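Local coordinates for catalase (Corynebacterium glutamicum atcc 13032, PDB 4B7F), which catalyses the haem-dependent breakdown of hydrogen peroxide into water and molecular oxygen, at the interface of chains A and B. Residues are numbered along the deposited sequence; one frame, centred on the assembly and turned at random. Chains: chain A/B, Catalase.

The interface of chains A and B. Residues chain A 441-444; chain B 419-422.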
loop_
_atom_site.group_PDB
_atom_site.type_symbol
_atom_site.label_atom_id
_atom_site.label_comp_id
_atom_site.label_asym_id
_atom_site.label_seq_id
_atom_site.Cartn_x
_atom_site.Cartn_y
_atom_site.Cartn_z
ATOM N N ARG A 441 12.293 3.704 -34.009
ATOM C CA ARG A 441 11.662 4.924 -33.517
ATOM C C ARG A 441 11.521 5.866 -34.699
ATOM O O ARG A 441 12.508 6.418 -35.190
ATOM C CB ARG A 441 12.486 5.564 -32.393
ATOM C CG ARG A 441 12.531 4.712 -31.127
ATOM C CD ARG A 441 13.429 5.344 -30.056
ATOM N NE ARG A 441 13.554 4.488 -28.875
ATOM C CZ ARG A 441 14.479 3.547 -28.725
ATOM N NH1 ARG A 441 15.378 3.332 -29.686
ATOM N NH2 ARG A 441 14.511 2.815 -27.615
ATOM N N ALA A 442 10.291 6.041 -35.161
ATOM C CA ALA A 442 10.059 6.689 -36.443
ATOM C C ALA A 442 8.882 7.639 -36.385
ATOM O O ALA A 442 8.045 7.567 -35.483
ATOM C CB ALA A 442 9.823 5.634 -37.524
ATOM N N ALA A 443 8.811 8.529 -37.368
ATOM C CA ALA A 443 7.661 9.409 -37.490
ATOM C C ALA A 443 6.467 8.618 -37.990
ATOM O O ALA A 443 6.623 7.524 -38.519
ATOM C CB ALA A 443 7.969 10.515 -38.429
ATOM N N TYR A 444 5.274 9.171 -37.830
ATOM C CA TYR A 444 4.098 8.595 -38.457
ATOM C C TYR A 444 4.279 8.661 -39.981
ATOM O O TYR A 444 5.038 9.502 -40.486
ATOM C CB TYR A 444 2.858 9.389 -38.074
ATOM C CG TYR A 444 2.280 9.080 -36.703
ATOM C CD1 TYR A 444 3.008 9.327 -35.543
ATOM C CD2 TYR A 444 0.990 8.582 -36.575
ATOM C CE1 TYR A 444 2.467 9.065 -34.278
ATOM C CE2 TYR A 444 0.443 8.308 -35.323
ATOM C CZ TYR A 444 1.187 8.556 -34.183
ATOM O OH TYR A 444 0.639 8.295 -32.945
ATOM N N HIS B 419 8.136 15.184 -38.577
ATOM C CA HIS B 419 8.478 13.909 -39.116
ATOM C C HIS B 419 9.895 13.437 -38.952
ATOM O O HIS B 419 10.452 12.856 -39.855
ATOM C CB HIS B 419 7.987 13.805 -40.549
ATOM C CG HIS B 419 6.507 13.926 -40.671
ATOM N ND1 HIS B 419 5.904 15.063 -40.938
ATOM C CD2 HIS B 419 5.518 12.992 -40.487
ATOM C CE1 HIS B 419 4.603 14.855 -40.959
ATOM N NE2 HIS B 419 4.377 13.586 -40.683
ATOM N N THR B 420 10.450 13.644 -37.774
ATOM C CA THR B 420 11.767 13.174 -37.380
ATOM C C THR B 420 11.747 11.660 -37.163
ATOM O O THR B 420 10.855 11.147 -36.486
ATOM C CB THR B 420 12.162 13.860 -36.068
ATOM O OG1 THR B 420 12.225 15.274 -36.284
ATOM C CG2 THR B 420 13.503 13.341 -35.537
ATOM N N SER B 421 12.718 10.945 -37.732
ATOM C CA SER B 421 12.845 9.509 -37.477
ATOM C C SER B 421 14.243 9.191 -36.980
ATOM O O SER B 421 15.204 9.860 -37.372
ATOM C CB SER B 421 12.535 8.692 -38.734
ATOM O OG SER B 421 11.212 8.923 -39.187
ATOM N N TYR B 422 14.350 8.179 -36.119
ATOM C CA TYR B 422 15.639 7.750 -35.585
ATOM C C TYR B 422 16.124 6.410 -36.142
ATOM O O TYR B 422 17.320 6.109 -36.078
ATOM C CB TYR B 422 15.584 7.652 -34.058
ATOM C CG TYR B 422 15.298 8.953 -33.340
ATOM C CD1 TYR B 422 15.790 10.166 -33.821
ATOM C CD2 TYR B 422 14.537 8.967 -32.176
ATOM C CE1 TYR B 422 15.535 11.359 -33.152
ATOM C CE2 TYR B 422 14.275 10.159 -31.500
ATOM C CZ TYR B 422 14.775 11.344 -31.991
ATOM O OH TYR B 422 14.513 12.515 -31.313
#
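The end of strand 439-441 of chain A and the loop that follows it, through A:Tyr444, run antiparallel to an extended loop of chain B, 419-422, which leads into strand 423-424. The pairing belongs to the two-fold interface between two subunits of the catalase tetramer, so it recurs with the chains exchanged. Main chain sets the register at one end: the amide N of B:Tyr422 donates to the carbonyl O of A:Arg441 at 2.7 Å, and the N-H meets the carbonyl almost head-on, with a C=O...N angle of 166°. Two residues further on, a side chain takes the place of a backbone carbonyl. B:Ser421 turns OG beside its own backbone N and anti to its carbonyl carbon (chi1 -60°), and this hydroxyl oxygen accepts a hydrogen bond from the amide N-H of A:Ala443, OG to N 3.0 Å, in an almost straight line, 171° at the hydrogen. The two bonds come from consecutive residues of chain B, one through the backbone and one through the side chain, and would be expected to fix the register of the segments. Apolar contacts are slight. The methyl of A:Ala443 points at the backbone of chain B, its CB 3.5 Å from CA of B:His419, while CB of A:Arg441 lies 4.0 Å from the ring carbon CD2 of B:Tyr422. At the far end the B:His419 imidazole approaches the A:Tyr444 backbone, where its ring carbon CD2 comes within 3.5 Å of the carbonyl O of A:Tyr444.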